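PDB 4AKX: EXOU from Pseudomonas aeruginosa, which is a type III secretion toxin with a patatin-like phospholipase domain that probably hydrolyses host membrane phospholipids, and binds the chaperone SpcU. Local coordinates for residues 72-77 with 445-450; 79-84 with 342-347. One frame throughout, in Å; residues are numbered along the deposited sequence.

Contact 1: 72-77 with 445-450; sequences LSRPPL and ASERHT
The guanidinium of R74 carries OE2 of E447 over one of its faces, while the H449 ring meets OE1 of the same carboxylate at its edge, in plane. These groups lie where strand 446-451 of an antiparallel sheet pairs with the end of strand 68-73. Guanidinium and carboxylate planes are turned 54° apart, and NE of R74 lies 3.5 Å from OE2 of E447, well off the guanidinium plane, so this salt bridge is one of charge without a directed N-H. The stronger polar partner of R74 is D343, met through NH2, and OE2 of E447 also pairs with R340; this network of opposite charges would be expected to keep the carboxylate ionised. The bend of R74 at chi2 (-66°) brings CD to 3.4 Å from OE2 of E447, and the one at chi3 then sets the direction of NE; P75 adds its ring CD beside the same carboxylate. In the ladder, L72 and E447 form a hydrogen-bonded pair, with L72 N to E447 O at 3.0 Å. The return bond, E447 N to L72 O, runs nearly along the C=O axis at 2.8 Å. L72 O also accepts S446 OG at 2.9 Å, from above the carbonyl plane.

Contact 2: 79-84 with 342-347; sequences SLVLSG and NDNLIL
Four backbone hydrogen bonds join 79-84 to 342-347 in parallel register, pairing L80 with L345, V81 with I346 and L82 with L347. V81 is held through both its polar backbone atoms: its N donates to L345 O at 3.0 Å and its O accepts L347 N at 3.1 Å. Past the end of strand 77-82 the pairing continues to S83, whose N and OG both donate to L347 O. The OG bond, 2.7 Å long, uses a carbonyl lone pair in plane, whereas the N-H comes nearly along the C=O axis; chi1 of 66° sets OG between backbone N and carbonyl carbon, turned to that oxygen. On the face bearing the leucines, L82 and L347 lie side by side, CD1 of L82 to CD1 of L347 being 3.5 Å, and the L80 side chain crosses that of L347 obliquely, CD1 to CD1 4.0 Å. On the other face CG1 of V81 rests 4.1 Å from CG2 of I346. One shell out, helix 423-441 packs V435 against L345 and L347, and strand 110-114, flanking 77-82 away from 343-348, bonds the backbone of L80 and L82. L82 also touches residues of a GxSxG pattern there, consistent with a nucleophile elbow. Parallel strands packed beside the strand that runs into such an elbow are consistent with the core of the patatin-like phospholipase fold.

The centres of contacts 1 and 2 are about 17 Å apart, yet the two meet directly. Strands 68-73 and 77-82 are consecutive in the chain, so the short linker from R74 to P76 carries the backbone from the antiparallel sheet of contact 1 into the mixed sheet of contact 2. Along the chain the order is 72-77, 79-84, 342-347, 445-450, so contact 2 falls within the span that contact 1 brackets. At the junction D343 bridges both: its OD2 lies 3.1 Å from NH2 of R74 and also forms a salt bridge with R442, and its N makes a probable hydrogen bond to P76 O. The antiparallel sheet is thereby tied by charge and backbone to the start of strand 343-348, probably part of the patatin-like core.

Contact 1: 72-77 with 445-450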
loop_
_atom_site.group_PDB
_atom_site.type_symbol
_atom_site.label_atom_id
_atom_site.label_comp_id
_atom_site.label_asym_id
_atom_site.label_seq_id
_atom_site.Cartn_x
_atom_site.Cartn_y
_atom_site.Cartn_z
ATOM N N LEU B 72 16.649 -6.930 -40.057
ATOM C CA LEU B 72 17.148 -5.857 -40.894
ATOM C C LEU B 72 18.367 -5.265 -40.220
ATOM O O LEU B 72 18.453 -5.247 -38.997
ATOM C CB LEU B 72 16.043 -4.831 -41.100
ATOM C CG LEU B 72 16.213 -3.357 -41.458
ATOM C CD1 LEU B 72 14.867 -2.759 -41.871
ATOM C CD2 LEU B 72 16.768 -2.567 -40.285
ATOM N N SER B 73 19.332 -4.838 -41.028
ATOM C CA SER B 73 20.574 -4.266 -40.524
ATOM C C SER B 73 20.300 -2.992 -39.742
ATOM O O SER B 73 19.431 -2.197 -40.118
ATOM C CB SER B 73 21.524 -3.956 -41.682
ATOM O OG SER B 73 21.011 -2.896 -42.477
ATOM N N ARG B 74 21.061 -2.792 -38.669
ATOM C CA ARG B 74 21.008 -1.553 -37.898
ATOM C C ARG B 74 20.989 -0.340 -38.828
ATOM O O ARG B 74 21.636 -0.347 -39.867
ATOM C CB ARG B 74 22.198 -1.469 -36.932
ATOM C CG ARG B 74 22.136 -2.447 -35.765
ATOM C CD ARG B 74 20.978 -2.111 -34.832
ATOM N NE ARG B 74 21.181 -0.826 -34.165
ATOM C CZ ARG B 74 21.309 -0.684 -32.838
ATOM N NH1 ARG B 74 21.226 -1.741 -32.013
ATOM N NH2 ARG B 74 21.505 0.531 -32.337
ATOM N N PRO B 75 20.234 0.698 -38.459
ATOM C CA PRO B 75 20.005 1.851 -39.305
ATOM C C PRO B 75 21.282 2.553 -39.588
ATOM O O PRO B 75 22.283 2.267 -38.969
ATOM C CB PRO B 75 19.140 2.764 -38.439
ATOM C CG PRO B 75 18.526 1.862 -37.427
ATOM C CD PRO B 75 19.589 0.846 -37.151
ATOM N N PRO B 76 21.244 3.506 -40.506
ATOM C CA PRO B 76 22.450 4.212 -40.869
ATOM C C PRO B 76 22.922 5.118 -39.725
ATOM O O PRO B 76 22.104 5.792 -39.080
ATOM C CB PRO B 76 22.011 5.042 -42.083
ATOM C CG PRO B 76 20.566 5.321 -41.837
ATOM C CD PRO B 76 20.037 4.101 -41.113
ATOM N N LEU B 77 24.226 5.110 -39.455
ATOM C CA LEU B 77 24.805 6.107 -38.556
ATOM C C LEU B 77 24.654 7.546 -39.124
ATOM O O LEU B 77 25.304 7.928 -40.123
ATOM C CB LEU B 77 26.272 5.775 -38.232
ATOM C CG LEU B 77 26.586 5.147 -36.873
ATOM C CD1 LEU B 77 28.079 5.236 -36.635
ATOM C CD2 LEU B 77 25.852 5.838 -35.735
ATOM N N ALA B 445 25.343 -6.697 -36.357
ATOM C CA ALA B 445 24.168 -6.823 -35.506
ATOM C C ALA B 445 22.918 -6.376 -36.253
ATOM O O ALA B 445 23.004 -5.789 -37.336
ATOM C CB ALA B 445 24.346 -6.025 -34.228
ATOM N N SER B 446 21.756 -6.648 -35.672
ATOM C CA SER B 446 20.520 -6.527 -36.403
ATOM C C SER B 446 19.400 -5.839 -35.606
ATOM O O SER B 446 19.618 -5.350 -34.490
ATOM C CB SER B 446 20.069 -7.904 -36.875
ATOM O OG SER B 446 19.010 -7.790 -37.820
ATOM N N GLU B 447 18.229 -5.741 -36.247
ATOM C CA GLU B 447 16.979 -5.327 -35.627
ATOM C C GLU B 447 15.957 -6.367 -36.010
ATOM O O GLU B 447 15.935 -6.824 -37.153
ATOM C CB GLU B 447 16.506 -3.985 -36.174
ATOM C CG GLU B 447 17.570 -2.906 -36.232
ATOM C CD GLU B 447 17.088 -1.583 -35.653
ATOM O OE1 GLU B 447 16.096 -1.010 -36.193
ATOM O OE2 GLU B 447 17.702 -1.120 -34.651
ATOM N N ARG B 448 15.118 -6.746 -35.051
ATOM C CA ARG B 448 14.004 -7.649 -35.294
ATOM C C ARG B 448 12.689 -6.920 -35.027
ATOM O O ARG B 448 12.574 -6.174 -34.060
ATOM C CB ARG B 448 14.115 -8.864 -34.385
ATOM C CG ARG B 448 15.533 -9.394 -34.231
ATOM C CD ARG B 448 15.534 -10.816 -33.691
ATOM N NE ARG B 448 16.891 -11.332 -33.508
ATOM C CZ ARG B 448 17.664 -11.799 -34.488
ATOM N NH1 ARG B 448 17.225 -11.805 -35.746
ATOM N NH2 ARG B 448 18.882 -12.258 -34.209
ATOM N N HIS B 449 11.720 -7.081 -35.917
ATOM C CA HIS B 449 10.385 -6.543 -35.695
ATOM C C HIS B 449 9.385 -7.570 -36.083
ATOM O O HIS B 449 9.520 -8.234 -37.116
ATOM C CB HIS B 449 10.147 -5.297 -36.514
ATOM C CG HIS B 449 11.074 -4.156 -36.184
ATOM N ND1 HIS B 449 10.666 -3.066 -35.503
ATOM C CD2 HIS B 449 12.418 -3.944 -36.500
ATOM C CE1 HIS B 449 11.698 -2.206 -35.374
ATOM N NE2 HIS B 449 12.769 -2.746 -35.984
ATOM N N THR B 450 8.367 -7.728 -35.257
ATOM C CA THR B 450 7.442 -8.805 -35.443
ATOM C C THR B 450 6.137 -8.176 -35.802
ATOM O O THR B 450 5.744 -7.181 -35.211
ATOM C CB THR B 450 7.318 -9.610 -34.156
ATOM O OG1 THR B 450 8.584 -10.238 -33.859
ATOM C CG2 THR B 450 6.274 -10.676 -34.306
#

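Contact 2: 79-84 with 342-347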
loop_
_atom_site.group_PDB
_atom_site.type_symbol
_atom_site.label_atom_id
_atom_site.label_comp_id
_atom_site.label_asym_id
_atom_site.label_seq_id
_atom_site.Cartn_x
_atom_site.Cartn_y
_atom_site.Cartn_z
ATOM N N SER B 79 24.223 10.263 -36.756
ATOM C CA SER B 79 24.269 11.152 -35.589
ATOM C C SER B 79 25.307 10.849 -34.534
ATOM O O SER B 79 25.586 9.692 -34.218
ATOM C CB SER B 79 22.888 11.311 -34.934
ATOM O OG SER B 79 22.233 12.473 -35.428
ATOM N N LEU B 80 25.835 11.929 -33.963
ATOM C CA LEU B 80 26.969 11.892 -33.051
ATOM C C LEU B 80 26.628 12.703 -31.814
ATOM O O LEU B 80 26.466 13.931 -31.896
ATOM C CB LEU B 80 28.212 12.475 -33.734
ATOM C CG LEU B 80 29.592 12.280 -33.091
ATOM C CD1 LEU B 80 29.703 10.999 -32.275
ATOM C CD2 LEU B 80 30.665 12.320 -34.161
ATOM N N VAL B 81 26.491 12.012 -30.680
ATOM C CA VAL B 81 26.103 12.656 -29.434
ATOM C C VAL B 81 27.301 12.656 -28.512
ATOM O O VAL B 81 27.801 11.601 -28.143
ATOM C CB VAL B 81 24.913 11.936 -28.750
ATOM C CG1 VAL B 81 24.593 12.566 -27.400
ATOM C CG2 VAL B 81 23.678 11.963 -29.642
ATOM N N LEU B 82 27.745 13.851 -28.133
ATOM C CA LEU B 82 28.979 14.024 -27.366
ATOM C C LEU B 82 28.663 14.533 -25.975
ATOM O O LEU B 82 28.130 15.641 -25.819
ATOM C CB LEU B 82 29.884 15.025 -28.077
ATOM C CG LEU B 82 31.325 14.622 -28.358
ATOM C CD1 LEU B 82 31.429 13.118 -28.498
ATOM C CD2 LEU B 82 31.782 15.302 -29.642
ATOM N N SER B 83 28.963 13.716 -24.970
ATOM C CA SER B 83 28.631 14.067 -23.597
ATOM C C SER B 83 29.794 14.805 -22.925
ATOM O O SER B 83 30.957 14.564 -23.243
ATOM C CB SER B 83 28.260 12.826 -22.812
ATOM O OG SER B 83 29.382 11.978 -22.682
ATOM N N GLY B 84 29.478 15.711 -22.006
ATOM C CA GLY B 84 30.429 16.741 -21.617
ATOM C C GLY B 84 31.343 16.341 -20.483
ATOM O O GLY B 84 31.987 15.287 -20.523
ATOM N N ASN B 342 17.496 5.951 -37.772
ATOM C CA ASN B 342 18.927 6.162 -37.693
ATOM C C ASN B 342 19.478 5.685 -36.369
ATOM O O ASN B 342 18.740 5.252 -35.501
ATOM C CB ASN B 342 19.251 7.639 -37.884
ATOM C CG ASN B 342 18.702 8.479 -36.780
ATOM O OD1 ASN B 342 19.212 8.452 -35.664
ATOM N ND2 ASN B 342 17.625 9.201 -37.062
ATOM N N ASP B 343 20.790 5.776 -36.229
ATOM C CA ASP B 343 21.486 5.284 -35.064
ATOM C C ASP B 343 22.293 6.422 -34.507
ATOM O O ASP B 343 22.606 7.383 -35.215
ATOM C CB ASP B 343 22.438 4.161 -35.465
ATOM C CG ASP B 343 21.891 2.788 -35.154
ATOM O OD1 ASP B 343 20.655 2.624 -35.182
ATOM O OD2 ASP B 343 22.701 1.872 -34.871
ATOM N N ASN B 344 22.669 6.289 -33.247
ATOM C CA ASN B 344 23.545 7.241 -32.607
ATOM C C ASN B 344 24.828 6.613 -32.150
ATOM O O ASN B 344 24.834 5.505 -31.620
ATOM C CB ASN B 344 22.844 7.856 -31.425
ATOM C CG ASN B 344 21.750 8.775 -31.847
ATOM O OD1 ASN B 344 22.017 9.833 -32.400
ATOM N ND2 ASN B 344 20.508 8.369 -31.629
ATOM N N LEU B 345 25.927 7.320 -32.363
ATOM C CA LEU B 345 27.168 6.984 -31.684
ATOM C C LEU B 345 27.281 7.904 -30.494
ATOM O O LEU B 345 27.381 9.129 -30.659
ATOM C CB LEU B 345 28.372 7.159 -32.615
ATOM C CG LEU B 345 29.711 6.598 -32.120
ATOM C CD1 LEU B 345 29.567 5.278 -31.387
ATOM C CD2 LEU B 345 30.677 6.461 -33.284
ATOM N N ILE B 346 27.197 7.333 -29.301
ATOM C CA ILE B 346 27.145 8.143 -28.120
ATOM C C ILE B 346 28.435 7.948 -27.376
ATOM O O ILE B 346 28.714 6.848 -26.908
ATOM C CB ILE B 346 25.966 7.756 -27.220
ATOM C CG1 ILE B 346 24.686 7.590 -28.049
ATOM C CG2 ILE B 346 25.747 8.814 -26.156
ATOM C CD1 ILE B 346 23.766 6.472 -27.577
ATOM N N LEU B 347 29.233 9.013 -27.287
ATOM C CA LEU B 347 30.498 9.004 -26.533
ATOM C C LEU B 347 30.353 9.631 -25.138
ATOM O O LEU B 347 29.967 10.805 -25.005
ATOM C CB LEU B 347 31.606 9.696 -27.334
ATOM C CG LEU B 347 31.950 9.017 -28.659
ATOM C CD1 LEU B 347 32.574 9.991 -29.625
ATOM C CD2 LEU B 347 32.861 7.820 -28.443
#